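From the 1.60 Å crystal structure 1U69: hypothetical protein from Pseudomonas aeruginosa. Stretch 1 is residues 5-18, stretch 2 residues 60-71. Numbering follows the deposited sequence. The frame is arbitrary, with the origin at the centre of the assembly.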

# COMPACT_ATOMS: atom_id res chain seq x y z
N SER A 5 7.02 11.44 5.10
CA SER A 5 6.21 10.90 3.98
C SER A 5 5.70 12.05 3.13
O SER A 5 5.54 13.17 3.62
CB SER A 5 5.04 10.08 4.52
OG SER A 5 5.51 8.87 5.14
N LYS A 6 5.45 11.78 1.85
CA LYS A 6 5.04 12.82 0.92
C LYS A 6 3.67 13.38 1.31
O LYS A 6 3.45 14.58 1.26
CB LYS A 6 5.02 12.27 -0.50
CG LYS A 6 4.63 13.26 -1.56
CD LYS A 6 5.60 14.42 -1.60
CE LYS A 6 5.41 15.30 -2.87
NZ LYS A 6 6.47 16.34 -2.96
N ASN A 7 2.78 12.48 1.69
CA ASN A 7 1.40 12.81 2.06
C ASN A 7 1.09 12.12 3.38
O ASN A 7 1.22 10.91 3.51
CB ASN A 7 0.43 12.34 0.95
CG ASN A 7 -1.01 12.78 1.20
OD1 ASN A 7 -1.25 13.71 1.96
ND2 ASN A 7 -1.97 12.09 0.58
N THR A 8 0.71 12.92 4.37
CA THR A 8 0.48 12.45 5.74
C THR A 8 -0.95 12.78 6.15
O THR A 8 -1.43 13.87 5.87
CB THR A 8 1.48 13.16 6.68
OG1 THR A 8 2.83 12.87 6.27
CG2 THR A 8 1.37 12.65 8.11
N ILE A 9 -1.63 11.84 6.79
CA ILE A 9 -2.99 12.05 7.28
C ILE A 9 -2.89 12.84 8.58
O ILE A 9 -2.35 12.32 9.54
CB ILE A 9 -3.69 10.68 7.50
CG1 ILE A 9 -4.08 10.00 6.18
CG2 ILE A 9 -4.99 10.83 8.33
CD1 ILE A 9 -3.03 9.93 5.12
N CYS A 10 -3.42 14.06 8.62
CA CYS A 10 -3.36 14.93 9.80
C CYS A 10 -4.71 14.95 10.50
O CYS A 10 -5.71 15.30 9.90
CB CYS A 10 -2.95 16.35 9.39
SG CYS A 10 -2.67 17.46 10.78
N LEU A 11 -4.72 14.54 11.77
CA LEU A 11 -5.95 14.44 12.54
C LEU A 11 -5.86 15.41 13.71
O LEU A 11 -4.84 15.46 14.40
CB LEU A 11 -6.13 13.02 13.05
CG LEU A 11 -6.36 12.00 11.93
CD1 LEU A 11 -6.19 10.61 12.47
CD2 LEU A 11 -7.73 12.21 11.30
N TRP A 12 -6.94 16.16 13.92
CA TRP A 12 -7.02 17.23 14.92
C TRP A 12 -7.44 16.64 16.27
O TRP A 12 -8.39 15.87 16.34
CB TRP A 12 -8.05 18.27 14.46
CG TRP A 12 -8.00 19.61 15.14
CD1 TRP A 12 -8.42 19.91 16.40
CD2 TRP A 12 -7.56 20.83 14.56
NE1 TRP A 12 -8.25 21.25 16.64
CE2 TRP A 12 -7.72 21.84 15.52
CE3 TRP A 12 -7.03 21.18 13.31
CZ2 TRP A 12 -7.37 23.16 15.29
CZ3 TRP A 12 -6.68 22.50 13.08
CH2 TRP A 12 -6.84 23.47 14.07
N TYR A 13 -6.72 17.02 17.32
CA TYR A 13 -7.05 16.65 18.69
C TYR A 13 -7.07 17.89 19.58
O TYR A 13 -6.45 18.90 19.26
CB TYR A 13 -6.04 15.64 19.26
CG TYR A 13 -6.03 14.33 18.53
CD1 TYR A 13 -6.88 13.29 18.91
CD2 TYR A 13 -5.19 14.13 17.43
CE1 TYR A 13 -6.91 12.10 18.21
CE2 TYR A 13 -5.20 12.94 16.74
CZ TYR A 13 -6.06 11.93 17.12
OH TYR A 13 -6.07 10.77 16.38
N ASP A 14 -7.82 17.79 20.68
CA ASP A 14 -7.83 18.78 21.74
C ASP A 14 -6.88 18.30 22.84
O ASP A 14 -7.27 17.57 23.77
CB ASP A 14 -9.26 18.90 22.29
CG ASP A 14 -9.41 19.98 23.32
OD1 ASP A 14 -8.48 20.78 23.51
OD2 ASP A 14 -10.46 20.10 23.98
N SER A 15 -5.62 18.67 22.72
CA SER A 15 -4.58 18.30 23.68
C SER A 15 -4.46 16.79 23.97
O SER A 15 -4.13 16.43 25.10
CB SER A 15 -4.83 19.01 25.01
OG SER A 15 -5.76 18.26 25.77
N ALA A 16 -4.76 15.93 23.01
CA ALA A 16 -4.76 14.48 23.25
C ALA A 16 -4.00 13.67 22.19
O ALA A 16 -4.11 12.43 22.18
CB ALA A 16 -6.19 13.98 23.33
N ALA A 17 -3.24 14.33 21.32
CA ALA A 17 -2.59 13.64 20.20
C ALA A 17 -1.68 12.50 20.63
O ALA A 17 -1.67 11.43 20.01
CB ALA A 17 -1.81 14.63 19.31
N LEU A 18 -0.89 12.72 21.68
CA LEU A 18 0.04 11.68 22.13
C LEU A 18 -0.73 10.49 22.71
O LEU A 18 -0.37 9.35 22.44
CB LEU A 18 1.05 12.22 23.15
CG LEU A 18 2.14 11.24 23.59
CD1 LEU A 18 2.90 10.62 22.41
CD2 LEU A 18 3.11 11.96 24.55
N GLY A 60 0.20 0.97 7.78
CA GLY A 60 0.70 1.40 6.48
C GLY A 60 0.47 2.87 6.17
O GLY A 60 1.00 3.38 5.17
N ILE A 61 -0.30 3.56 7.03
CA ILE A 61 -0.68 4.94 6.78
C ILE A 61 0.12 5.89 7.68
O ILE A 61 0.01 5.81 8.92
CB ILE A 61 -2.20 5.17 7.05
CG1 ILE A 61 -3.06 4.23 6.20
CG2 ILE A 61 -2.58 6.61 6.77
CD1 ILE A 61 -2.86 4.33 4.73
N PRO A 62 0.88 6.80 7.09
CA PRO A 62 1.59 7.82 7.87
C PRO A 62 0.63 8.90 8.36
O PRO A 62 -0.13 9.44 7.55
CB PRO A 62 2.60 8.39 6.86
CG PRO A 62 1.94 8.21 5.52
CD PRO A 62 1.14 6.94 5.64
N CYS A 63 0.67 9.19 9.65
CA CYS A 63 -0.26 10.12 10.27
C CYS A 63 0.46 11.14 11.13
O CYS A 63 1.60 10.92 11.54
CB CYS A 63 -1.28 9.39 11.13
SG CYS A 63 -2.30 8.17 10.29
N LEU A 64 -0.23 12.25 11.36
CA LEU A 64 0.21 13.31 12.27
C LEU A 64 -0.99 13.66 13.14
O LEU A 64 -2.07 13.94 12.61
CB LEU A 64 0.66 14.53 11.46
CG LEU A 64 1.39 15.65 12.20
CD1 LEU A 64 2.81 15.21 12.53
CD2 LEU A 64 1.39 16.94 11.37
N GLY A 65 -0.81 13.62 14.46
CA GLY A 65 -1.82 14.10 15.40
C GLY A 65 -1.46 15.52 15.79
O GLY A 65 -0.34 15.78 16.24
N LEU A 66 -2.40 16.45 15.61
CA LEU A 66 -2.16 17.87 15.84
C LEU A 66 -2.98 18.33 17.03
O LEU A 66 -4.20 18.24 17.00
CB LEU A 66 -2.58 18.66 14.60
CG LEU A 66 -2.57 20.19 14.66
CD1 LEU A 66 -1.20 20.77 14.97
CD2 LEU A 66 -3.04 20.72 13.30
N ASN A 67 -2.30 18.84 18.05
CA ASN A 67 -2.99 19.45 19.19
C ASN A 67 -3.41 20.88 18.87
O ASN A 67 -2.68 21.84 19.13
CB ASN A 67 -2.12 19.39 20.44
CG ASN A 67 -2.06 17.99 21.03
OD1 ASN A 67 -3.03 17.23 20.92
ND2 ASN A 67 -0.93 17.63 21.64
N GLY A 68 -4.61 21.02 18.33
CA GLY A 68 -5.13 22.31 17.90
C GLY A 68 -6.23 22.86 18.76
O GLY A 68 -6.77 23.90 18.43
N GLY A 69 -6.58 22.18 19.85
CA GLY A 69 -7.64 22.66 20.72
C GLY A 69 -9.01 22.23 20.25
O GLY A 69 -9.14 21.44 19.33
N PRO A 70 -10.06 22.74 20.90
CA PRO A 70 -11.44 22.37 20.56
C PRO A 70 -12.05 23.04 19.31
O PRO A 70 -13.27 22.92 19.16
CB PRO A 70 -12.22 22.79 21.82
CG PRO A 70 -11.47 23.89 22.34
CD PRO A 70 -10.00 23.64 22.06
N ALA A 71 -11.27 23.67 18.44
CA ALA A 71 -11.83 24.53 17.40
C ALA A 71 -12.61 23.75 16.37
O ALA A 71 -13.60 24.23 15.84
CB ALA A 71 -10.75 25.36 16.71
O HOH W 1 -0.84 15.19 23.52

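The two stretches lie side by side as parallel strands, residues 7-13 and 61-67, whose axes approach to 4.4 Å and cross at -36°. On one face Cys10 bridges the spacing between two leucines: its SG lies 4.1 Å from Leu64 CD2 and 4.0 Å from Leu66 CB. The same row continues to Trp12, whose CE3 rests 4.0 Å from Leu66 CD2. On the other face Ile9 CD1 meets Ile61 CG2 at 3.7 Å, and Ile9 CB lies 4.0 Å from Cys63 SG. Further along this face stands Gly65, where the absence of a side chain leaves room for its neighbours: Tyr13 presents its ring edge, with CE2 3.8 Å from Gly65 CA, and Ala17 CB sits 3.6 Å from Gly65 O. A CB on Gly65 would be tight against both, about 3.0 Å from Ala17 CB and 3.3 Å from Tyr13 CE2.

Between these two layers of side chains runs a regular parallel ladder in which Ile9, Leu11 and Tyr13 reach across to stretch 2. Ile9 N donates to Pro62 O (2.9 Å) and Ile9 O accepts from Leu64 N (2.8 Å); Leu11 repeats the pattern, its N bonding to Leu64 O (2.8 Å) and its O to Leu66 N (2.9 Å). Tyr13 N then donates to Leu66 O at 2.8 Å. These five bonds are nearly straight, with angles at hydrogen of 159-168°. Short CA-H...O contacts fill in between them, such as Cys10 CA to Leu64 O at 3.2 Å.

The ladder changes character where stretch 2 leaves its strand. Tyr13 O receives Gly68 N at 3.0 Å and, in a weak bond, Gly69 N at 3.3 Å. Trp12 spans this turn: Gly68 N lies over one face of its indole, while at the ring edge NE1 donates to Gly69 O at 2.8 Å. Close packing here leaves no space for a side chain on Gly68, since a CB would fall 2.3 Å from Trp12 CZ2.

At the polar edge, Asn67 turns the end of its side chain toward the start of the helix. Asn67 OD1 accepts a hydrogen bond from Ala17 N at 2.9 Å, just after the N-cap residue Ala16. Asn67 ND2 donates to a water, 3.1 Å away, that also accepts from Leu18 N at 3.1 Å, so one amide group engages successive backbone NH groups, directly and through solvent. At the exposed margin, Asp14 OD1 approaches Gly69 CA and Pro70 CD, each at 3.5 Å.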